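PDB 2HDW: uncharacterized protein PA2218 from Pseudomonas aeruginosa, which is of unknown function but adopts the alpha/beta hydrolase fold and probably acts as a hydrolase. Local coordinates for residues A64-R69 / T119-G124; V71-R76 / V126-D131; A157-I162 / K193-V198; M184-V189 / I309-G314. All blocks are in the same frame, centred on the assembly; numbering follows the deposited sequence.

Contact 1: residues A64-R69 / T119-G124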
loop_
_atom_site.group_PDB
_atom_site.type_symbol
_atom_site.label_atom_id
_atom_site.label_comp_id
_atom_site.label_asym_id
_atom_site.label_seq_id
_atom_site.Cartn_x
_atom_site.Cartn_y
_atom_site.Cartn_z
ATOM N N ALA A 64 18.527 -9.880 -12.095
ATOM C CA ALA A 64 19.959 -10.116 -11.960
ATOM C C ALA A 64 20.715 -8.822 -11.688
ATOM O O ALA A 64 21.880 -8.849 -11.312
ATOM C CB ALA A 64 20.498 -10.778 -13.226
ATOM N N LYS A 65 20.050 -7.688 -11.879
ATOM C CA LYS A 65 20.682 -6.396 -11.660
ATOM C C LYS A 65 20.532 -5.877 -10.231
ATOM O O LYS A 65 20.980 -4.778 -9.913
ATOM C CB LYS A 65 20.111 -5.363 -12.635
ATOM C CG LYS A 65 20.410 -5.662 -14.094
ATOM C CD LYS A 65 20.063 -4.477 -14.979
ATOM C CE LYS A 65 20.511 -4.711 -16.418
ATOM N NZ LYS A 65 20.271 -3.514 -17.272
ATOM N N VAL A 66 19.917 -6.667 -9.361
ATOM C CA VAL A 66 19.718 -6.222 -7.992
ATOM C C VAL A 66 20.144 -7.254 -6.958
ATOM O O VAL A 66 20.208 -8.446 -7.247
ATOM C CB VAL A 66 18.231 -5.865 -7.751
ATOM C CG1 VAL A 66 18.038 -5.347 -6.345
ATOM C CG2 VAL A 66 17.779 -4.823 -8.765
ATOM N N GLU A 67 20.454 -6.772 -5.760
ATOM C CA GLU A 67 20.839 -7.623 -4.645
ATOM C C GLU A 67 19.626 -7.626 -3.731
ATOM O O GLU A 67 19.137 -6.565 -3.340
ATOM C CB GLU A 67 22.034 -7.038 -3.896
ATOM C CG GLU A 67 23.327 -7.015 -4.685
ATOM C CD GLU A 67 24.466 -6.372 -3.909
ATOM O OE1 GLU A 67 25.598 -6.340 -4.436
ATOM O OE2 GLU A 67 24.229 -5.896 -2.773
ATOM N N HIS A 68 19.144 -8.812 -3.386
ATOM C CA HIS A 68 17.967 -8.922 -2.542
ATOM C C HIS A 68 18.137 -9.751 -1.279
ATOM O O HIS A 68 18.876 -10.737 -1.258
ATOM C CB HIS A 68 16.803 -9.500 -3.352
ATOM C CG HIS A 68 15.681 -10.007 -2.501
ATOM N ND1 HIS A 68 15.734 -11.221 -1.851
ATOM C CD2 HIS A 68 14.513 -9.430 -2.130
ATOM C CE1 HIS A 68 14.646 -11.371 -1.115
ATOM N NE2 HIS A 68 13.890 -10.297 -1.265
ATOM N N ARG A 69 17.430 -9.335 -0.230
ATOM C CA ARG A 69 17.428 -10.031 1.053
ATOM C C ARG A 69 16.220 -9.553 1.865
ATOM O O ARG A 69 15.718 -8.442 1.654
ATOM C CB ARG A 69 18.739 -9.790 1.817
ATOM C CG ARG A 69 18.921 -8.404 2.427
ATOM C CD ARG A 69 20.142 -8.417 3.348
ATOM N NE ARG A 69 20.121 -7.361 4.360
ATOM C CZ ARG A 69 20.547 -6.117 4.163
ATOM N NH1 ARG A 69 21.038 -5.761 2.981
ATOM N NH2 ARG A 69 20.483 -5.232 5.151
ATOM N N THR A 119 11.864 -2.955 -9.573
ATOM C CA THR A 119 11.990 -2.143 -10.776
ATOM C C THR A 119 12.684 -0.824 -10.469
ATOM O O THR A 119 13.550 -0.380 -11.222
ATOM C CB THR A 119 10.610 -1.851 -11.395
ATOM O OG1 THR A 119 9.948 -3.086 -11.680
ATOM C CG2 THR A 119 10.753 -1.053 -12.688
ATOM N N MET A 120 12.314 -0.196 -9.359
ATOM C CA MET A 120 12.935 1.073 -9.010
ATOM C C MET A 120 14.374 0.863 -8.541
ATOM O O MET A 120 15.216 1.751 -8.675
ATOM C CB MET A 120 12.097 1.796 -7.955
ATOM C CG MET A 120 10.763 2.313 -8.511
ATOM S SD MET A 120 10.955 3.512 -9.873
ATOM C CE MET A 120 11.669 4.796 -9.022
ATOM N N ALA A 121 14.661 -0.323 -8.011
ATOM C CA ALA A 121 16.021 -0.640 -7.578
ATOM C C ALA A 121 16.894 -0.759 -8.832
ATOM O O ALA A 121 18.088 -0.472 -8.800
ATOM C CB ALA A 121 16.036 -1.942 -6.804
ATOM N N GLU A 122 16.297 -1.192 -9.939
ATOM C CA GLU A 122 17.044 -1.295 -11.189
ATOM C C GLU A 122 17.274 0.119 -11.710
ATOM O O GLU A 122 18.154 0.351 -12.542
ATOM C CB GLU A 122 16.263 -2.087 -12.242
ATOM C CG GLU A 122 15.961 -3.530 -11.878
ATOM C CD GLU A 122 15.344 -4.293 -13.038
ATOM O OE1 GLU A 122 14.405 -3.761 -13.667
ATOM O OE2 GLU A 122 15.794 -5.424 -13.320
ATOM N N ARG A 123 16.470 1.061 -11.219
ATOM C CA ARG A 123 16.575 2.456 -11.635
ATOM C C ARG A 123 17.558 3.240 -10.763
ATOM O O ARG A 123 17.626 4.464 -10.852
ATOM C CB ARG A 123 15.199 3.134 -11.591
ATOM C CG ARG A 123 14.115 2.430 -12.395
ATOM C CD ARG A 123 14.469 2.353 -13.868
ATOM N NE ARG A 123 13.518 1.540 -14.628
ATOM C CZ ARG A 123 12.608 2.026 -15.466
ATOM N NH1 ARG A 123 12.509 3.335 -15.667
ATOM N NH2 ARG A 123 11.804 1.197 -16.119
ATOM N N GLY A 124 18.302 2.541 -9.909
ATOM C CA GLY A 124 19.286 3.211 -9.068
ATOM C C GLY A 124 18.904 3.571 -7.643
ATOM O O GLY A 124 19.673 4.237 -6.949
#

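Contact 2: residues V71-R76 / V126-D131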
loop_
_atom_site.group_PDB
_atom_site.type_symbol
_atom_site.label_atom_id
_atom_site.label_comp_id
_atom_site.label_asym_id
_atom_site.label_seq_id
_atom_site.Cartn_x
_atom_site.Cartn_y
_atom_site.Cartn_z
ATOM N N VAL A 71 14.236 -8.459 5.394
ATOM C CA VAL A 71 14.557 -7.805 6.654
ATOM C C VAL A 71 13.307 -7.642 7.504
ATOM O O VAL A 71 12.192 -7.882 7.038
ATOM C CB VAL A 71 15.173 -6.409 6.429
ATOM C CG1 VAL A 71 16.448 -6.529 5.608
ATOM C CG2 VAL A 71 14.164 -5.492 5.727
ATOM N N THR A 72 13.510 -7.250 8.758
ATOM C CA THR A 72 12.413 -7.018 9.682
ATOM C C THR A 72 12.718 -5.757 10.490
ATOM O O THR A 72 13.874 -5.330 10.590
ATOM C CB THR A 72 12.225 -8.202 10.659
ATOM O OG1 THR A 72 13.366 -8.299 11.524
ATOM C CG2 THR A 72 12.062 -9.498 9.895
ATOM N N PHE A 73 11.676 -5.161 11.054
ATOM C CA PHE A 73 11.812 -3.952 11.857
ATOM C C PHE A 73 10.484 -3.704 12.563
ATOM O O PHE A 73 9.425 -4.103 12.064
ATOM C CB PHE A 73 12.187 -2.768 10.959
ATOM C CG PHE A 73 11.295 -2.611 9.761
ATOM C CD1 PHE A 73 10.040 -2.019 9.881
ATOM C CD2 PHE A 73 11.701 -3.071 8.513
ATOM C CE1 PHE A 73 9.199 -1.891 8.775
ATOM C CE2 PHE A 73 10.869 -2.948 7.397
ATOM C CZ PHE A 73 9.617 -2.357 7.529
ATOM N N ALA A 74 10.529 -3.050 13.718
ATOM C CA ALA A 74 9.300 -2.806 14.467
ATOM C C ALA A 74 8.731 -1.404 14.270
ATOM O O ALA A 74 9.444 -0.488 13.853
ATOM C CB ALA A 74 9.546 -3.064 15.953
ATOM N N ASN A 75 7.437 -1.244 14.541
ATOM C CA ASN A 75 6.824 0.074 14.437
ATOM C C ASN A 75 6.609 0.589 15.859
ATOM O O ASN A 75 6.865 -0.137 16.828
ATOM C CB ASN A 75 5.507 0.048 13.647
ATOM C CG ASN A 75 4.415 -0.779 14.307
ATOM O OD1 ASN A 75 4.441 -1.042 15.511
ATOM N ND2 ASN A 75 3.424 -1.169 13.510
ATOM N N ARG A 76 6.157 1.833 15.987
ATOM C CA ARG A 76 5.955 2.442 17.303
ATOM C C ARG A 76 4.926 1.747 18.180
ATOM O O ARG A 76 4.885 1.956 19.394
ATOM C CB ARG A 76 5.556 3.918 17.159
ATOM C CG ARG A 76 6.638 4.822 16.590
ATOM C CD ARG A 76 6.247 6.295 16.685
ATOM N NE ARG A 76 4.914 6.552 16.147
ATOM C CZ ARG A 76 3.815 6.658 16.889
ATOM N NH1 ARG A 76 3.889 6.533 18.207
ATOM N NH2 ARG A 76 2.639 6.881 16.308
ATOM N N VAL A 126 17.584 2.480 -3.614
ATOM C CA VAL A 126 17.595 1.396 -2.641
ATOM C C VAL A 126 16.105 1.328 -2.319
ATOM O O VAL A 126 15.506 2.357 -2.022
ATOM C CB VAL A 126 18.366 1.772 -1.365
ATOM C CG1 VAL A 126 18.050 0.776 -0.263
ATOM C CG2 VAL A 126 19.862 1.796 -1.644
ATOM N N THR A 127 15.500 0.146 -2.382
ATOM C CA THR A 127 14.066 0.051 -2.129
ATOM C C THR A 127 13.637 -1.005 -1.126
ATOM O O THR A 127 14.370 -1.951 -0.831
ATOM C CB THR A 127 13.297 -0.193 -3.435
ATOM O OG1 THR A 127 13.675 -1.462 -3.978
ATOM C CG2 THR A 127 13.613 0.903 -4.447
ATOM N N LEU A 128 12.419 -0.839 -0.626
ATOM C CA LEU A 128 11.871 -1.742 0.367
ATOM C C LEU A 128 10.358 -1.916 0.190
ATOM O O LEU A 128 9.618 -0.934 0.119
ATOM C CB LEU A 128 12.181 -1.170 1.754
ATOM C CG LEU A 128 11.866 -1.935 3.037
ATOM C CD1 LEU A 128 12.676 -3.227 3.090
ATOM C CD2 LEU A 128 12.202 -1.051 4.233
ATOM N N ALA A 129 9.914 -3.168 0.100
ATOM C CA ALA A 129 8.494 -3.498 -0.020
ATOM C C ALA A 129 8.196 -4.253 1.275
ATOM O O ALA A 129 8.862 -5.240 1.590
ATOM C CB ALA A 129 8.247 -4.396 -1.242
ATOM N N PHE A 130 7.202 -3.791 2.029
ATOM C CA PHE A 130 6.888 -4.407 3.310
ATOM C C PHE A 130 5.470 -4.939 3.456
ATOM O O PHE A 130 4.556 -4.533 2.736
ATOM C CB PHE A 130 7.131 -3.386 4.421
ATOM C CG PHE A 130 6.184 -2.217 4.379
ATOM C CD1 PHE A 130 4.918 -2.307 4.963
ATOM C CD2 PHE A 130 6.538 -1.038 3.724
ATOM C CE1 PHE A 130 4.018 -1.242 4.893
ATOM C CE2 PHE A 130 5.648 0.035 3.645
ATOM C CZ PHE A 130 4.384 -0.068 4.232
ATOM N N ASP A 131 5.303 -5.859 4.401
ATOM C CA ASP A 131 3.993 -6.408 4.703
ATOM C C ASP A 131 3.432 -5.602 5.871
ATOM O O ASP A 131 4.069 -5.478 6.922
ATOM C CB ASP A 131 4.085 -7.884 5.103
ATOM C CG ASP A 131 4.314 -8.797 3.915
ATOM O OD1 ASP A 131 3.886 -8.431 2.796
ATOM O OD2 ASP A 131 4.899 -9.887 4.101
#

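Contact 3: residues A157-I162 / K193-V198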
loop_
_atom_site.group_PDB
_atom_site.type_symbol
_atom_site.label_atom_id
_atom_site.label_comp_id
_atom_site.label_asym_id
_atom_site.label_seq_id
_atom_site.Cartn_x
_atom_site.Cartn_y
_atom_site.Cartn_z
ATOM N N ALA A 157 7.519 3.363 9.921
ATOM C CA ALA A 157 8.344 2.353 10.570
ATOM C C ALA A 157 9.308 1.828 9.508
ATOM O O ALA A 157 10.458 1.493 9.807
ATOM C CB ALA A 157 7.479 1.219 11.103
ATOM N N ALA A 158 8.827 1.767 8.266
ATOM C CA ALA A 158 9.640 1.301 7.148
ATOM C C ALA A 158 10.708 2.347 6.836
ATOM O O ALA A 158 11.854 2.007 6.532
ATOM C CB ALA A 158 8.763 1.049 5.920
ATOM N N VAL A 159 10.336 3.622 6.922
ATOM C CA VAL A 159 11.287 4.697 6.673
ATOM C C VAL A 159 12.354 4.649 7.770
ATOM O O VAL A 159 13.531 4.915 7.513
ATOM C CB VAL A 159 10.588 6.076 6.671
ATOM C CG1 VAL A 159 11.625 7.193 6.608
ATOM C CG2 VAL A 159 9.648 6.170 5.470
ATOM N N ASP A 160 11.940 4.305 8.991
ATOM C CA ASP A 160 12.877 4.190 10.107
ATOM C C ASP A 160 14.001 3.212 9.753
ATOM O O ASP A 160 15.181 3.483 9.994
ATOM C CB ASP A 160 12.181 3.652 11.368
ATOM C CG ASP A 160 11.375 4.706 12.106
ATOM O OD1 ASP A 160 11.415 5.895 11.725
ATOM O OD2 ASP A 160 10.698 4.333 13.092
ATOM N N PHE A 161 13.627 2.068 9.193
ATOM C CA PHE A 161 14.604 1.043 8.851
ATOM C C PHE A 161 15.486 1.385 7.666
ATOM O O PHE A 161 16.711 1.342 7.763
ATOM C CB PHE A 161 13.910 -0.292 8.576
ATOM C CG PHE A 161 14.865 -1.400 8.236
ATOM C CD1 PHE A 161 15.547 -2.077 9.239
ATOM C CD2 PHE A 161 15.120 -1.731 6.910
ATOM C CE1 PHE A 161 16.474 -3.070 8.927
ATOM C CE2 PHE A 161 16.045 -2.721 6.586
ATOM C CZ PHE A 161 16.722 -3.390 7.598
ATOM N N ILE A 162 14.863 1.719 6.544
ATOM C CA ILE A 162 15.605 2.043 5.337
ATOM C C ILE A 162 16.604 3.175 5.598
ATOM O O ILE A 162 17.688 3.197 5.020
ATOM C CB ILE A 162 14.625 2.405 4.181
ATOM C CG1 ILE A 162 15.300 2.183 2.827
ATOM C CG2 ILE A 162 14.158 3.852 4.306
ATOM C CD1 ILE A 162 14.315 1.998 1.689
ATOM N N LYS A 193 8.121 14.476 8.430
ATOM C CA LYS A 193 8.920 15.434 7.675
ATOM C C LYS A 193 10.206 14.890 7.049
ATOM O O LYS A 193 10.854 15.580 6.260
ATOM C CB LYS A 193 9.244 16.639 8.562
ATOM C CG LYS A 193 8.006 17.272 9.194
ATOM C CD LYS A 193 6.971 17.663 8.138
ATOM C CE LYS A 193 5.745 18.318 8.784
ATOM N NZ LYS A 193 4.673 18.644 7.798
ATOM N N ARG A 194 10.577 13.664 7.402
ATOM C CA ARG A 194 11.777 13.053 6.837
ATOM C C ARG A 194 11.559 12.662 5.371
ATOM O O ARG A 194 12.497 12.687 4.576
ATOM C CB ARG A 194 12.166 11.813 7.640
ATOM C CG ARG A 194 12.456 12.071 9.113
ATOM C CD ARG A 194 12.662 10.761 9.846
ATOM N NE ARG A 194 11.477 9.917 9.753
ATOM C CZ ARG A 194 11.432 8.639 10.112
ATOM N NH1 ARG A 194 12.514 8.042 10.601
ATOM N NH2 ARG A 194 10.304 7.945 9.955
ATOM N N VAL A 195 10.324 12.301 5.014
ATOM C CA VAL A 195 10.006 11.895 3.645
ATOM C C VAL A 195 9.989 13.131 2.740
ATOM O O VAL A 195 9.180 14.047 2.926
ATOM C CB VAL A 195 8.646 11.158 3.587
ATOM C CG1 VAL A 195 8.415 10.594 2.197
ATOM C CG2 VAL A 195 8.621 10.035 4.623
ATOM N N LYS A 196 10.890 13.139 1.761
ATOM C CA LYS A 196 11.066 14.271 0.851
ATOM C C LYS A 196 10.097 14.438 -0.313
ATOM O O LYS A 196 9.889 15.554 -0.784
ATOM C CB LYS A 196 12.494 14.253 0.293
ATOM C CG LYS A 196 13.585 14.349 1.349
ATOM C CD LYS A 196 13.417 15.588 2.220
ATOM C CE LYS A 196 14.715 15.941 2.941
ATOM N NZ LYS A 196 15.219 14.820 3.766
ATOM N N ALA A 197 9.526 13.342 -0.790
ATOM C CA ALA A 197 8.598 13.402 -1.914
ATOM C C ALA A 197 7.720 12.166 -1.866
ATOM O O ALA A 197 8.094 11.168 -1.254
ATOM C CB ALA A 197 9.369 13.455 -3.234
ATOM N N VAL A 198 6.562 12.233 -2.518
ATOM C CA VAL A 198 5.623 11.121 -2.512
ATOM C C VAL A 198 4.870 10.961 -3.829
ATOM O O VAL A 198 4.421 11.939 -4.431
ATOM C CB VAL A 198 4.574 11.289 -1.371
ATOM C CG1 VAL A 198 3.788 12.589 -1.568
ATOM C CG2 VAL A 198 3.625 10.096 -1.346
#

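Contact 4: residues M184-V189 / I309-G314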
loop_
_atom_site.group_PDB
_atom_site.type_symbol
_atom_site.label_atom_id
_atom_site.label_comp_id
_atom_site.label_asym_id
_atom_site.label_seq_id
_atom_site.Cartn_x
_atom_site.Cartn_y
_atom_site.Cartn_z
ATOM N N MET A 184 -2.642 6.033 2.474
ATOM C CA MET A 184 -1.804 5.930 3.666
ATOM C C MET A 184 -0.461 6.643 3.458
ATOM O O MET A 184 0.090 7.221 4.395
ATOM C CB MET A 184 -1.561 4.459 4.030
ATOM C CG MET A 184 -2.283 3.963 5.305
ATOM S SD MET A 184 -4.093 3.763 5.183
ATOM C CE MET A 184 -4.190 2.169 4.317
ATOM N N ALA A 185 0.064 6.599 2.236
ATOM C CA ALA A 185 1.338 7.251 1.941
ATOM C C ALA A 185 1.211 8.763 2.113
ATOM O O ALA A 185 2.051 9.392 2.750
ATOM C CB ALA A 185 1.797 6.919 0.514
ATOM N N LEU A 186 0.160 9.347 1.551
ATOM C CA LEU A 186 -0.056 10.790 1.672
ATOM C C LEU A 186 -0.267 11.150 3.137
ATOM O O LEU A 186 0.206 12.188 3.606
ATOM C CB LEU A 186 -1.277 11.219 0.851
ATOM C CG LEU A 186 -1.134 11.050 -0.664
ATOM C CD1 LEU A 186 -2.480 11.252 -1.350
ATOM C CD2 LEU A 186 -0.102 12.045 -1.183
ATOM N N ASN A 187 -0.967 10.279 3.858
ATOM C CA ASN A 187 -1.248 10.499 5.274
ATOM C C ASN A 187 0.050 10.511 6.079
ATOM O O ASN A 187 0.238 11.354 6.955
ATOM C CB ASN A 187 -2.163 9.395 5.813
ATOM C CG ASN A 187 -2.909 9.813 7.070
ATOM O OD1 ASN A 187 -2.938 9.082 8.068
ATOM N ND2 ASN A 187 -3.532 10.983 7.024
ATOM N N ALA A 188 0.938 9.571 5.772
ATOM C CA ALA A 188 2.221 9.462 6.465
ATOM C C ALA A 188 3.144 10.647 6.191
ATOM O O ALA A 188 3.750 11.198 7.113
ATOM C CB ALA A 188 2.922 8.162 6.068
ATOM N N VAL A 189 3.255 11.033 4.923
ATOM C CA VAL A 189 4.131 12.137 4.533
ATOM C C VAL A 189 3.750 13.486 5.151
ATOM O O VAL A 189 4.614 14.319 5.424
ATOM C CB VAL A 189 4.179 12.283 2.990
ATOM C CG1 VAL A 189 5.095 13.442 2.604
ATOM C CG2 VAL A 189 4.680 10.979 2.361
ATOM N N ILE A 309 4.132 16.252 -4.659
ATOM C CA ILE A 309 3.248 15.093 -4.755
ATOM C C ILE A 309 2.952 14.810 -6.223
ATOM O O ILE A 309 2.661 15.728 -6.990
ATOM C CB ILE A 309 1.878 15.335 -4.095
ATOM C CG1 ILE A 309 2.032 15.671 -2.614
ATOM C CG2 ILE A 309 1.016 14.096 -4.246
ATOM C CD1 ILE A 309 0.712 16.030 -1.965
ATOM N N LEU A 310 3.034 13.542 -6.606
ATOM C CA LEU A 310 2.723 13.128 -7.969
ATOM C C LEU A 310 1.711 11.994 -7.850
ATOM O O LEU A 310 2.057 10.894 -7.427
ATOM C CB LEU A 310 3.978 12.628 -8.698
ATOM C CG LEU A 310 3.717 11.921 -10.040
ATOM C CD1 LEU A 310 2.996 12.873 -10.997
ATOM C CD2 LEU A 310 5.026 11.443 -10.652
ATOM N N LEU A 311 0.457 12.264 -8.185
ATOM C CA LEU A 311 -0.563 11.229 -8.121
ATOM C C LEU A 311 -0.737 10.686 -9.536
ATOM O O LEU A 311 -0.991 11.445 -10.470
ATOM C CB LEU A 311 -1.880 11.803 -7.592
ATOM C CG LEU A 311 -1.773 12.476 -6.217
ATOM C CD1 LEU A 311 -1.523 13.963 -6.419
ATOM C CD2 LEU A 311 -3.066 12.278 -5.420
ATOM N N ILE A 312 -0.582 9.374 -9.687
ATOM C CA ILE A 312 -0.687 8.716 -10.988
ATOM C C ILE A 312 -1.949 7.855 -11.033
ATOM O O ILE A 312 -2.243 7.146 -10.078
ATOM C CB ILE A 312 0.559 7.824 -11.229
ATOM C CG1 ILE A 312 1.826 8.659 -11.021
ATOM C CG2 ILE A 312 0.526 7.224 -12.635
ATOM C CD1 ILE A 312 3.132 7.900 -11.223
ATOM N N HIS A 313 -2.691 7.906 -12.138
ATOM C CA HIS A 313 -3.922 7.125 -12.231
ATOM C C HIS A 313 -4.363 6.828 -13.664
ATOM O O HIS A 313 -4.232 7.669 -14.561
ATOM C CB HIS A 313 -5.058 7.852 -11.497
ATOM C CG HIS A 313 -5.963 6.937 -10.730
ATOM N ND1 HIS A 313 -6.098 7.001 -9.360
ATOM C CD2 HIS A 313 -6.738 5.904 -11.136
ATOM C CE1 HIS A 313 -6.913 6.043 -8.953
ATOM N NE2 HIS A 313 -7.315 5.362 -10.010
ATOM N N GLY A 314 -4.884 5.621 -13.866
ATOM C CA GLY A 314 -5.360 5.223 -15.174
ATOM C C GLY A 314 -6.630 5.969 -15.538
ATOM O O GLY A 314 -7.511 6.171 -14.696
#

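Contact 1: residues A64-R69 / T119-G124
Val-66 on the first strand of an alpha/beta hydrolase sheet packs against Ala-121 and Glu-122, in the last turn of helix 112-122. The apolar part of the contact rests on the isopropyl group of Val-66, whose two methyls both reach the methyl of Ala-121: CG2 of Val-66 lies 3.9 Å from CB of Ala-121, and CG1 is nearly as close. CG1 stands anti to the backbone N (chi1 -178°) and CG2 beside that N, which spreads the pair across the alanine. Glu-122 crosses Val-66 at about a right angle. Tyr-86 of the neighbouring strand 80-88 touches both Val-66 and Ala-121 and so extends this apolar patch.

The polar part is looser. Glu-122 runs on, extended beyond CG, to a carboxylate whose OE2 is hydrogen-bonded to OG of Ser-63, just ahead of segment 64-69. Lys-65 carries the opposite charge, but its NZ remains 6.3 Å from OE2 of Glu-122, so any attraction is long-range. Behind the contact the helix closes in a Schellman motif, with Gly-124 as its C-prime residue at positive phi. The hydrocarbon part, too, reaches the exposed margin, where the methylene CG of Glu-122 rests 3.8 Å from CG2 of Val-66.

Contact 2: residues V71-R76 / V126-D131
Leu-128 of strand 126-130 meets both Val-71 and Phe-73 of strand 71-74; the two strands run at 71° to each other with their axes 9.4 Å apart at closest approach. They are not neighbours in the sheet: strand 80-88 lies between them in the strand order, and its Ala-83 touches both Leu-128 and Phe-130, so the contact is made by side chains over the face of that strand.

Along segment 126-131, Leu-128 comes first. Its CG is anti to the backbone N (chi1 -174°), which carries the fork toward the other strand, and the two branches part there. CD1 meets CG2 of Val-71 at 3.8 Å, while CD2 approaches CE2 of Phe-73 at 3.9 Å, the leucine and the phenylalanine coming from opposite directions.

Two residues on, Phe-130 takes part through its CB, which sits at the edge of the Phe-73 ring, near the ring plane and 4.1 Å from CZ. Its own ring leads away, to edge-to-face contacts with Phe-155 and Trp-181.

Phe-161 of helix 148-164 also meets the Phe-73 ring and touches Val-71. All four residues that touch are buried and join through carbon alone, so the contact depends on dispersion and the exclusion of water, with shape rather than directed bonds setting how these side chains fit over strand 80-88.

Contact 3: residues A157-I162 / K193-V198
Val-159 lies over one face of the Arg-194 guanidinium, its CG1 3.7 Å above the plane and offset toward the rim nearest NH2. Valine and arginine slide past each other in opposite directions. The other methyl of Val-159, CG2, turns to the next residue and meets CG2 of Val-195 at 4.1 Å, where the contact passes from a partly exposed polar margin to a buried apolar one. Val-100 of strand 96-102 also touches Val-159, and Val-175 of strand 173-178 touches Val-195, so this inner part lies against the sheet.

Arg-194 bends at chi3, which swings its guanidinium onto Asp-160 in a salt bridge. The grip is end-on: both terminal nitrogens converge on a single oxygen, OD1 of Asp-160, NH1 at 2.7 Å and NH2 at 2.9 Å. NH1 meets OD1 nearly along the C-O bond, whereas NH2 comes from the anti side and out of the carboxylate plane. The two flat groups are turned 68° apart, and neither N-H points straight at its acceptor, the angles being 141° for NH1 and 130° for NH2.

NH2 has further partners in OD2 of Asp-192 and the backbone O of Ser-156. Arg-194 therefore links helix 148-164 to the connection between helix 180-191 and strand 197-201. Two carboxylates, of Asp-160 and Asp-192, probably balance its positive charge at this partly exposed margin; the several acceptors fix the rotation of the guanidinium, while Val-159 backs it with hydrocarbon.

Contact 4: residues M184-V189 / I309-G314
Leu-186 reaches from helix 180-191 toward strand 309-314 and meets Ile-309 and Leu-311 there. Its CB points to the strand but stays short of contact itself, and CG lies anti to the carbonyl carbon (chi1 -65°), carrying the fork onward. At the tip the methyls divide. CD2 settles on Ile-309, 3.9 Å from the branch methyl CG2 and 4.1 Å from CD1 at the end of the longer arm, so that one leucine methyl touches both branches of the isoleucine. CD1 of Leu-186 turns instead to Leu-311, whose CD2 is 4.2 Å away. Leucine and isoleucine cross at about a right angle.

Ile-309 and Leu-311, two apart in the strand, present their side chains on the same side of the sheet. Thr-200 of the adjacent strand 197-201 touches Leu-186 and Leu-311, and Val-198 of that strand touches Ile-309; Leu-298 also packs on Leu-186. The contact is buried and wholly aliphatic. A helix laid by such residues across the face of a largely parallel sheet is characteristic of the alpha/beta hydrolase fold, in which helix 180-191 follows strand 173-178 and covers strands further along the sheet.

All four contacts belong to one mixed eight-stranded sheet and its covering helices. Contacts 1 and 2 share the outermost strand 66-74, and helix 112-122 of contact 1 leads into strand 126-130 of contact 2; their centres are about 16 Å apart and their segments alternate along the chain. Contact 3 follows, its centre about 11 Å from that of contact 2, which it touches through helix 148-164. Contacts 3 and 4, centres about 14 Å apart, alternate again and meet where strands 197-201 and 309-314 are neighbours. Contacts 1 and 4, centres about 23 Å apart, do not touch. The series thus runs from one sheet edge toward the other, tying early and late parts of the chain into a single hydrolase-like core.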